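Local structure of beta-glucoside kinase (Listeria monocytogenes, 4HTL) at residues A7-G12 with L16-V21; G25-T30 with K277-L282; A33-S36 with Q42-A45; A61-G66 with A107-L112. The protein catalyses the ATP-dependent phosphorylation of cellobiose to cellobiose-6'-phosphate and may also regulate transcription of the cellobiose-PTS operon. All coordinates share one frame; numbering follows the deposited sequence.

From the N terminus, contact 1 closes first: a tight turn brings 16-21 back beside 7-12 as the opening hairpin of the five-stranded sheet. The next strand, 27-34, leads into two contacts. Its start meets 277-282 in contact 2, closing a loop of nearly the whole chain; residues just past its end meet 42-45 in contact 3, a short loop into helix 40-52. Contact 4 then joins 61-66, on the strand beside 6-11, to helix 106-117. Contacts 3 and 4 follow one another and both nest inside contact 2, while contact 1 precedes it; none cross. Helix 40-52 packs on the face of Phe9, Ile11 and Met18, helix 280-293 on that of Ala8 and Asp10.

Contact 1. Residues A7-G12 with L16-V21; sequences AAFDIG and LKMGVV
Chi1 of -61° in Phe9 and -42° in Met18 sets each CG anti to its own carbonyl carbon, and since the two already share a face of the sheet as a non-hydrogen-bonded pair, Met18 CG comes to 3.7 Å from Phe9 CD1. The SE of Met18, a selenomethionine, sits at the edge of the Phe9 ring, 5.4 Å from the centroid, a Met-aromatic contact. On this face too, Leu16 reaches across with CD1 to 3.7 Å from Ile11 CG1. Helix 40-52 packs against the row through Met47, Ile43, Glu46 and Phe50. The other face holds Ala8, whose CB touches Val21 CG2, and the polar pair Asp10 and Lys17, lying side by side. Their charged atoms are not in contact: OD1 of Asp10 bonds to Ser63, while Lys17 NZ runs on to the carbonyl of Asn278.

Two hydrogen-bonded antiparallel pairs fix the register. Ala8 N reaches Gly19 O at 2.8 Å, nearly straight at 173°, and Gly19 N returns to Ala8 O at 2.9 Å; Asp10 and Lys17 exchange the same two bonds. Phe9-Met18 lies between them, and Ala7-Val20 and Ile11-Leu16 flank them. A glycine-containing turn follows strand 6-11, and Ala8 to Gly12 belong to the probable ATP site, as expected for the phosphate-binding hairpin of the actin-like ATPase fold in ROK kinases.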
loop_
_atom_site.group_PDB
_atom_site.type_symbol
_atom_site.label_atom_id
_atom_site.label_comp_id
_atom_site.label_asym_id
_atom_site.label_seq_id
_atom_site.Cartn_x
_atom_site.Cartn_y
_atom_site.Cartn_z
ATOM N N ALA A 7 1.191 -31.340 10.911
ATOM C CA ALA A 7 2.624 -31.125 10.668
ATOM C C ALA A 7 2.817 -29.752 10.023
ATOM O O ALA A 7 2.319 -29.511 8.925
ATOM C CB ALA A 7 3.192 -32.214 9.773
ATOM N N ALA A 8 3.528 -28.866 10.712
ATOM C CA ALA A 8 3.769 -27.507 10.242
ATOM C C ALA A 8 5.232 -27.331 9.897
ATOM O O ALA A 8 6.136 -27.791 10.637
ATOM C CB ALA A 8 3.336 -26.468 11.306
ATOM N N PHE A 9 5.473 -26.631 8.802
ATOM C CA PHE A 9 6.792 -26.303 8.361
ATOM C C PHE A 9 6.934 -24.821 8.099
ATOM O O PHE A 9 6.137 -24.234 7.389
ATOM C CB PHE A 9 7.146 -27.040 7.062
ATOM C CG PHE A 9 7.134 -28.531 7.186
ATOM C CD1 PHE A 9 8.215 -29.179 7.738
ATOM C CD2 PHE A 9 6.025 -29.279 6.802
ATOM C CE1 PHE A 9 8.210 -30.555 7.897
ATOM C CE2 PHE A 9 6.012 -30.660 6.963
ATOM C CZ PHE A 9 7.104 -31.298 7.518
ATOM N N ASP A 10 8.024 -24.252 8.595
ATOM C CA ASP A 10 8.332 -22.854 8.354
ATOM C C ASP A 10 9.721 -22.758 7.778
ATOM O O ASP A 10 10.726 -22.969 8.492
ATOM C CB ASP A 10 8.254 -22.071 9.658
ATOM C CG ASP A 10 8.603 -20.600 9.483
ATOM O OD1 ASP A 10 8.450 -19.998 8.367
ATOM O OD2 ASP A 10 9.011 -20.043 10.487
ATOM N N ILE A 11 9.768 -22.442 6.491
ATOM C CA ILE A 11 11.004 -22.380 5.727
ATOM C C ILE A 11 11.632 -21.011 5.874
ATOM O O ILE A 11 11.116 -20.014 5.333
ATOM C CB ILE A 11 10.737 -22.673 4.241
ATOM C CG1 ILE A 11 10.105 -24.053 4.089
ATOM C CG2 ILE A 11 12.049 -22.599 3.463
ATOM C CD1 ILE A 11 9.466 -24.322 2.734
ATOM N N GLY A 12 12.706 -20.954 6.660
ATOM C CA GLY A 12 13.429 -19.710 6.958
ATOM C C GLY A 12 14.634 -19.499 6.069
ATOM O O GLY A 12 14.879 -20.272 5.126
ATOM N N LEU A 16 15.063 -24.554 8.916
ATOM C CA LEU A 16 13.744 -25.069 8.650
ATOM C C LEU A 16 13.181 -25.434 10.001
ATOM O O LEU A 16 13.776 -26.263 10.708
ATOM C CB LEU A 16 13.788 -26.322 7.771
ATOM C CG LEU A 16 12.461 -27.072 7.538
ATOM C CD1 LEU A 16 11.430 -26.233 6.749
ATOM C CD2 LEU A 16 12.687 -28.399 6.851
ATOM N N LYS A 17 12.099 -24.761 10.405
ATOM C CA LYS A 17 11.418 -25.114 11.629
ATOM C C LYS A 17 10.249 -26.052 11.328
ATOM O O LYS A 17 9.576 -25.911 10.306
ATOM C CB LYS A 17 10.920 -23.855 12.319
ATOM C CG LYS A 17 12.037 -22.920 12.802
ATOM C CD LYS A 17 11.426 -21.623 13.325
ATOM C CE LYS A 17 12.460 -20.691 13.949
ATOM N NZ LYS A 17 11.975 -19.287 14.014
HETATM N N MSE A 18 10.002 -26.995 12.233
HETATM C CA MSE A 18 9.004 -28.021 12.024
HETATM C C MSE A 18 8.304 -28.259 13.358
HETATM O O MSE A 18 8.937 -28.163 14.430
HETATM C CB MSE A 18 9.664 -29.319 11.518
HETATM C CG MSE A 18 10.739 -29.120 10.478
HETATM SE SE MSE A 18 11.697 -30.770 10.010
HETATM C CE MSE A 18 13.413 -30.052 10.247
ATOM N N GLY A 19 7.015 -28.580 13.311
ATOM C CA GLY A 19 6.289 -28.892 14.526
ATOM C C GLY A 19 5.070 -29.724 14.261
ATOM O O GLY A 19 4.614 -29.850 13.113
ATOM N N VAL A 20 4.565 -30.332 15.329
ATOM C CA VAL A 20 3.250 -30.958 15.308
ATOM C C VAL A 20 2.394 -30.037 16.170
ATOM O O VAL A 20 2.745 -29.719 17.319
ATOM C CB VAL A 20 3.264 -32.390 15.858
ATOM C CG1 VAL A 20 1.824 -32.937 15.988
ATOM C CG2 VAL A 20 4.169 -33.285 14.994
ATOM N N VAL A 21 1.306 -29.574 15.572
ATOM C CA VAL A 21 0.507 -28.503 16.125
ATOM C C VAL A 21 -0.940 -28.982 16.199
ATOM O O VAL A 21 -1.488 -29.603 15.251
ATOM C CB VAL A 21 0.620 -27.225 15.264
ATOM C CG1 VAL A 21 0.004 -26.009 15.978
ATOM C CG2 VAL A 21 2.078 -26.970 14.877
#

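Contact 2. Residues G25-T30 with K277-L282; sequences GEIILT and KNQAGL
Ile27 sets its CD1 on the face of the Gln279 amide, the two side chains coming from opposite directions, where the C-terminal helix of this ROK kinase returns to the N-terminal sheet of the actin-like fold. Ile27 CD1 lies above the flat amide of Gln279, 3.3 Å from OE1, 3.4 Å from CD and 3.7 Å from NE2. It therefore rests on the group as a whole and not on one polar end, a van der Waals contact without a hydrogen bond. The chain of Gln279 is extended beyond CG (chi2 -173°), which carries the amide out over the strand. A little farther along, the methyl CG2 of Thr30 approaches Gln279 NE2 to 4.0 Å, its side chain crossing that of Gln279 at about a right angle. On the inner side, Leu282 CD1 comes within 4.4 Å of Ile27 CD1 and gives the contact its buried end.

Behind this first shell stand the elements that hold it. Ile27 packs on Val21 of the neighbouring strand, and Leu282 on Ala8 and Asp10 of strand 6-11, so the start of helix 280-293 lies against the middle of the sheet. Strand 27-34 is the outermost in its sheet, and Ile27 and Gln279 are only partly buried in the molecule. There one water accepts a hydrogen bond from Gln279 NE2 at 3.1 Å and gives a weak one to Ile27 O at 3.4 Å.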
loop_
_atom_site.group_PDB
_atom_site.type_symbol
_atom_site.label_atom_id
_atom_site.label_comp_id
_atom_site.label_asym_id
_atom_site.label_seq_id
_atom_site.Cartn_x
_atom_site.Cartn_y
_atom_site.Cartn_z
ATOM N N GLY A 25 -3.322 -24.214 18.522
ATOM C CA GLY A 25 -2.005 -23.551 18.462
ATOM C C GLY A 25 -0.990 -24.086 19.459
ATOM O O GLY A 25 0.147 -23.564 19.555
ATOM N N GLU A 26 -1.401 -25.101 20.230
ATOM C CA GLU A 26 -0.468 -25.816 21.101
ATOM C C GLU A 26 0.464 -26.639 20.198
ATOM O O GLU A 26 0.021 -27.459 19.370
ATOM C CB GLU A 26 -1.181 -26.714 22.107
ATOM C CG GLU A 26 -0.184 -27.429 23.018
ATOM C CD GLU A 26 -0.836 -28.345 24.008
ATOM O OE1 GLU A 26 -2.093 -28.389 24.078
ATOM O OE2 GLU A 26 -0.070 -29.044 24.706
ATOM N N ILE A 27 1.758 -26.380 20.330
ATOM C CA ILE A 27 2.779 -27.065 19.543
ATOM C C ILE A 27 3.388 -28.140 20.422
ATOM O O ILE A 27 4.131 -27.826 21.360
ATOM C CB ILE A 27 3.855 -26.072 19.059
ATOM C CG1 ILE A 27 3.217 -25.069 18.118
ATOM C CG2 ILE A 27 4.972 -26.798 18.321
ATOM C CD1 ILE A 27 4.162 -23.978 17.657
ATOM N N ILE A 28 3.071 -29.400 20.118
ATOM C CA ILE A 28 3.349 -30.515 21.027
ATOM C C ILE A 28 4.683 -31.180 20.745
ATOM O O ILE A 28 5.185 -31.918 21.593
ATOM C CB ILE A 28 2.174 -31.543 21.069
ATOM C CG1 ILE A 28 1.994 -32.272 19.750
ATOM C CG2 ILE A 28 0.859 -30.858 21.449
ATOM C CD1 ILE A 28 1.053 -33.459 19.809
ATOM N N LEU A 29 5.286 -30.871 19.597
ATOM C CA LEU A 29 6.615 -31.370 19.224
ATOM C C LEU A 29 7.238 -30.380 18.255
ATOM O O LEU A 29 6.537 -29.809 17.411
ATOM C CB LEU A 29 6.527 -32.782 18.591
ATOM C CG LEU A 29 7.853 -33.498 18.255
ATOM C CD1 LEU A 29 7.821 -34.960 18.693
ATOM C CD2 LEU A 29 8.244 -33.380 16.781
ATOM N N THR A 30 8.531 -30.140 18.391
ATOM C CA THR A 30 9.283 -29.333 17.417
ATOM C C THR A 30 10.568 -30.050 16.947
ATOM O O THR A 30 11.065 -30.980 17.590
ATOM C CB THR A 30 9.722 -27.988 17.979
ATOM O OG1 THR A 30 10.564 -28.213 19.094
ATOM C CG2 THR A 30 8.524 -27.132 18.404
ATOM N N LYS A 277 7.673 -14.360 17.982
ATOM C CA LYS A 277 8.837 -14.293 17.106
ATOM C C LYS A 277 9.335 -15.695 16.677
ATOM O O LYS A 277 9.688 -15.924 15.514
ATOM C CB LYS A 277 10.003 -13.565 17.813
ATOM C CG LYS A 277 11.373 -13.766 17.154
ATOM C CD LYS A 277 12.514 -13.133 17.958
ATOM C CE LYS A 277 12.756 -11.691 17.562
ATOM N NZ LYS A 277 13.436 -11.486 16.226
ATOM N N ASN A 278 9.396 -16.623 17.646
ATOM C CA ASN A 278 9.964 -17.940 17.337
ATOM C C ASN A 278 9.081 -18.843 16.475
ATOM O O ASN A 278 9.561 -19.525 15.572
ATOM C CB ASN A 278 10.436 -18.604 18.635
ATOM C CG ASN A 278 11.515 -17.769 19.335
ATOM O OD1 ASN A 278 12.609 -17.443 18.759
ATOM N ND2 ASN A 278 11.193 -17.336 20.544
ATOM N N GLN A 279 7.780 -18.823 16.740
ATOM C CA GLN A 279 6.861 -19.775 16.156
ATOM C C GLN A 279 5.804 -19.189 15.206
ATOM O O GLN A 279 4.890 -19.929 14.764
ATOM C CB GLN A 279 6.215 -20.567 17.303
ATOM C CG GLN A 279 7.263 -21.336 18.130
ATOM C CD GLN A 279 6.691 -22.263 19.173
ATOM O OE1 GLN A 279 5.698 -21.945 19.829
ATOM N NE2 GLN A 279 7.347 -23.402 19.359
ATOM N N ALA A 280 5.850 -17.879 14.957
ATOM C CA ALA A 280 4.838 -17.238 14.090
ATOM C C ALA A 280 4.602 -17.911 12.740
ATOM O O ALA A 280 3.439 -18.068 12.327
ATOM C CB ALA A 280 5.064 -15.739 13.931
ATOM N N GLY A 281 5.673 -18.286 12.046
ATOM C CA GLY A 281 5.521 -18.972 10.754
ATOM C C GLY A 281 4.724 -20.262 10.898
ATOM O O GLY A 281 3.821 -20.498 10.123
ATOM N N LEU A 282 5.097 -21.114 11.871
ATOM C CA LEU A 282 4.394 -22.357 12.091
ATOM C C LEU A 282 2.943 -22.127 12.410
ATOM O O LEU A 282 2.040 -22.780 11.850
ATOM C CB LEU A 282 5.039 -23.162 13.244
ATOM C CG LEU A 282 6.481 -23.633 13.050
ATOM C CD1 LEU A 282 7.020 -24.182 14.378
ATOM C CD2 LEU A 282 6.585 -24.651 11.908
HETATM O O HOH W 1 6.443 -25.287 21.594
#

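Contact 3. Residues A33-S36 with Q42-A45; sequences AEIS and QILA
Gln42 and Ile43 receive Ile35 at the start of a beta-alpha-beta crossover: strand 27-34 leads through helix 40-52 to strand 59-64, which runs parallel to it in the same sheet. Gln42 comes first along the helix. Its CG touches Ile35 CD1 at 3.8 Å, and this methylene, not the amide, makes the contact. A bend at chi2 (60°) then turns the amide along the helix toward Glu46, one turn on, whose OE2 is bonded by NE2 of Gln42; the backbone N of Gln42 is held by Asp39 OD1. Ile35 and Gln42 were each modelled in two conformers, and the distances hold for one conformer of each, so the details of every Ile35 contact, and of the bond from Gln42 to Glu46, are tentative.

Ile43 follows with an apolar contact. Its CG1 meets three carbons of Ile35, with CG1 and CG2 of Ile35 at 4.1 Å each and CD1 slightly nearer, the two side chains crossing at about a right angle. Beyond it, Ile43 also lies against Ile11 of the probable ATP site and against Ile81 and Phe84, so it is buried while Ile35 stays partly open.

No hydrogen bond joins the two segments. Just past the end of strand 27-34, Ile35 bonds through its backbone to Thr14 and rests on Leu16. From there its side chain reaches the helix, where Ile35 CD1 stands 4.0 Å from Ile43 CG1.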
loop_
_atom_site.group_PDB
_atom_site.type_symbol
_atom_site.label_atom_id
_atom_site.label_comp_id
_atom_site.label_asym_id
_atom_site.label_seq_id
_atom_site.Cartn_x
_atom_site.Cartn_y
_atom_site.Cartn_z
ATOM N N ALA A 33 16.267 -27.735 11.596
ATOM C CA ALA A 33 17.421 -28.136 10.805
ATOM C C ALA A 33 18.035 -26.907 10.153
ATOM O O ALA A 33 17.327 -26.105 9.551
ATOM C CB ALA A 33 17.003 -29.118 9.730
ATOM N N GLU A 34 19.350 -26.751 10.286
ATOM C CA GLU A 34 20.085 -25.768 9.491
ATOM C C GLU A 34 20.026 -26.182 8.017
ATOM O O GLU A 34 20.256 -27.343 7.682
ATOM C CB GLU A 34 21.546 -25.655 9.962
ATOM C CG GLU A 34 21.707 -24.969 11.317
ATOM C CD GLU A 34 21.404 -23.474 11.275
ATOM O OE1 GLU A 34 22.067 -22.750 10.498
ATOM O OE2 GLU A 34 20.513 -23.013 12.030
ATOM N N ILE A 35 19.679 -25.239 7.146
ATOM C CA ILE A 35 19.628 -25.504 5.707
ATOM C C ILE A 35 20.705 -24.720 4.985
ATOM O O ILE A 35 20.831 -23.504 5.157
ATOM C CB ILE A 35 18.278 -25.136 5.080
ATOM C CG1 ILE A 35 17.160 -25.982 5.687
ATOM C CG2 ILE A 35 18.341 -25.356 3.572
ATOM C CD1 ILE A 35 17.204 -27.440 5.289
ATOM N N SER A 36 21.473 -25.438 4.164
ATOM C CA SER A 36 22.615 -24.870 3.464
ATOM C C SER A 36 22.237 -24.225 2.121
ATOM O O SER A 36 21.614 -24.867 1.270
ATOM C CB SER A 36 23.673 -25.959 3.247
ATOM O OG SER A 36 24.939 -25.386 3.001
ATOM N N GLN A 42 17.197 -30.206 -0.076
ATOM C CA GLN A 42 17.445 -30.500 1.327
ATOM C C GLN A 42 16.169 -30.257 2.131
ATOM O O GLN A 42 15.821 -31.039 2.991
ATOM C CB GLN A 42 18.581 -29.630 1.858
ATOM C CG GLN A 42 19.085 -30.045 3.230
ATOM C CD GLN A 42 19.630 -31.466 3.247
ATOM O OE1 GLN A 42 20.196 -31.938 2.263
ATOM N NE2 GLN A 42 19.447 -32.151 4.365
ATOM N N ILE A 43 15.452 -29.169 1.821
ATOM C CA ILE A 43 14.220 -28.896 2.542
ATOM C C ILE A 43 13.208 -30.021 2.346
ATOM O O ILE A 43 12.559 -30.456 3.320
ATOM C CB ILE A 43 13.578 -27.523 2.156
ATOM C CG1 ILE A 43 14.467 -26.362 2.642
ATOM C CG2 ILE A 43 12.143 -27.418 2.665
ATOM C CD1 ILE A 43 14.211 -25.053 1.944
ATOM N N LEU A 44 13.076 -30.514 1.109
ATOM C CA LEU A 44 12.129 -31.582 0.848
ATOM C C LEU A 44 12.536 -32.848 1.594
ATOM O O LEU A 44 11.674 -33.611 2.096
ATOM C CB LEU A 44 12.002 -31.833 -0.638
ATOM C CG LEU A 44 11.412 -30.674 -1.456
ATOM C CD1 LEU A 44 11.571 -30.989 -2.927
ATOM C CD2 LEU A 44 9.952 -30.464 -1.083
ATOM N N ALA A 45 13.839 -33.065 1.689
ATOM C CA ALA A 45 14.377 -34.258 2.380
ATOM C C ALA A 45 14.060 -34.187 3.886
ATOM O O ALA A 45 13.525 -35.139 4.475
ATOM C CB ALA A 45 15.857 -34.344 2.143
#

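Contact 4. Residues A61-G66 with A107-L112; sequences AVSAPG and ANCALL
Cys109 points from helix 106-117 straight at Ser63 in strand 59-64, and its short side chain makes the whole contact. Its CB already touches the serine, 3.8 Å from both CB and OG of Ser63. From there chi1 of -75° swings the sulfur to the side of its own backbone N, so that it slides in over the strand: Cys109 SG lies 3.6 Å from Ser63 CB and 3.8 Å from Ser63 CA. The tip, SG, ends 4.2 Å from Val62 O, a loose approach and not a hydrogen bond. The helix thus rests on the strand through two small side chains, and the backbones come close, with 6.1 Å between the CA atoms of Ser63 and Cys109.

A third element shares the site. Gly281 O, at the start of helix 280-293, packs against the CB atoms of both residues, and Ala285 of that helix and Glu104 of strand 101-105 touch Cys109 as well. Close by, Gly66 O is bonded to Asn105 ND2, which ties the loop after strand 59-64 to the residue just before helix 106-117.

The serine hydroxyl is engaged on another side, by Asp10 OD1 of the probable ATP site. The thiol meets the serine chiefly at its carbons, by van der Waals contact, with no hydrogen bond between them, while Ser63 OG is committed to Asp10 and probably helps to position that carboxylate, as a second-shell residue would.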
loop_
_atom_site.group_PDB
_atom_site.type_symbol
_atom_site.label_atom_id
_atom_site.label_comp_id
_atom_site.label_asym_id
_atom_site.label_seq_id
_atom_site.Cartn_x
_atom_site.Cartn_y
_atom_site.Cartn_z
ATOM N N ALA A 61 0.847 -28.172 6.950
ATOM C CA ALA A 61 0.728 -26.717 6.784
ATOM C C ALA A 61 2.133 -26.171 6.571
ATOM O O ALA A 61 3.058 -26.482 7.331
ATOM C CB ALA A 61 0.102 -26.082 8.032
ATOM N N VAL A 62 2.302 -25.392 5.514
ATOM C CA VAL A 62 3.610 -24.849 5.143
ATOM C C VAL A 62 3.592 -23.327 5.084
ATOM O O VAL A 62 2.660 -22.716 4.501
ATOM C CB VAL A 62 4.058 -25.407 3.764
ATOM C CG1 VAL A 62 5.434 -24.846 3.360
ATOM C CG2 VAL A 62 4.024 -26.945 3.767
ATOM N N SER A 63 4.661 -22.731 5.639
ATOM C CA SER A 63 4.995 -21.325 5.476
ATOM C C SER A 63 6.283 -21.286 4.606
ATOM O O SER A 63 7.345 -21.795 4.995
ATOM C CB SER A 63 5.217 -20.673 6.853
ATOM O OG SER A 63 6.018 -19.519 6.815
ATOM N N ALA A 64 6.189 -20.688 3.431
ATOM C CA ALA A 64 7.255 -20.724 2.452
ATOM C C ALA A 64 7.616 -19.337 1.958
ATOM O O ALA A 64 6.725 -18.504 1.749
ATOM C CB ALA A 64 6.822 -21.595 1.258
ATOM N N PRO A 65 8.916 -19.097 1.683
ATOM C CA PRO A 65 9.236 -17.816 1.041
ATOM C C PRO A 65 8.763 -17.721 -0.388
ATOM O O PRO A 65 8.442 -18.730 -1.033
ATOM C CB PRO A 65 10.757 -17.695 1.175
ATOM C CG PRO A 65 11.231 -19.098 1.302
ATOM C CD PRO A 65 10.121 -19.904 1.935
ATOM N N GLY A 66 8.610 -16.482 -0.838
ATOM C CA GLY A 66 8.319 -16.223 -2.234
ATOM C C GLY A 66 6.818 -16.008 -2.452
ATOM O O GLY A 66 6.119 -15.531 -1.540
ATOM N N ALA A 107 5.799 -14.328 5.202
ATOM C CA ALA A 107 5.389 -13.038 5.822
ATOM C C ALA A 107 3.892 -13.035 6.146
ATOM O O ALA A 107 3.465 -12.609 7.231
ATOM C CB ALA A 107 5.795 -11.846 4.979
ATOM N N ASN A 108 3.105 -13.557 5.211
ATOM C CA ASN A 108 1.687 -13.714 5.415
ATOM C C ASN A 108 1.381 -14.619 6.560
ATOM O O ASN A 108 0.525 -14.276 7.360
ATOM C CB ASN A 108 0.968 -14.206 4.167
ATOM C CG ASN A 108 0.971 -13.167 3.017
ATOM O OD1 ASN A 108 1.307 -11.995 3.220
ATOM N ND2 ASN A 108 0.618 -13.625 1.800
ATOM N N CYS A 109 2.103 -15.739 6.696
ATOM C CA CYS A 109 1.878 -16.638 7.828
ATOM C C CYS A 109 2.187 -15.930 9.163
ATOM O O CYS A 109 1.417 -16.018 10.107
ATOM C CB CYS A 109 2.711 -17.910 7.690
ATOM S SG CYS A 109 2.064 -19.061 6.478
ATOM N N ALA A 110 3.254 -15.158 9.224
ATOM C CA ALA A 110 3.592 -14.481 10.460
ATOM C C ALA A 110 2.522 -13.455 10.786
ATOM O O ALA A 110 2.201 -13.264 11.964
ATOM C CB ALA A 110 4.975 -13.810 10.405
ATOM N N LEU A 111 1.943 -12.814 9.769
ATOM C CA LEU A 111 0.849 -11.896 10.043
ATOM C C LEU A 111 -0.369 -12.673 10.590
ATOM O O LEU A 111 -1.018 -12.234 11.507
ATOM C CB LEU A 111 0.464 -11.128 8.805
ATOM C CG LEU A 111 -0.640 -10.075 8.999
ATOM C CD1 LEU A 111 -0.447 -8.890 8.058
ATOM C CD2 LEU A 111 -2.033 -10.711 8.785
ATOM N N LEU A 112 -0.664 -13.806 9.979
ATOM C CA LEU A 112 -1.784 -14.626 10.414
ATOM C C LEU A 112 -1.630 -15.086 11.860
ATOM O O LEU A 112 -2.625 -15.158 12.575
ATOM C CB LEU A 112 -2.006 -15.792 9.456
ATOM C CG LEU A 112 -2.534 -15.454 8.040
ATOM C CD1 LEU A 112 -2.533 -16.715 7.162
ATOM C CD2 LEU A 112 -3.867 -14.708 8.002
#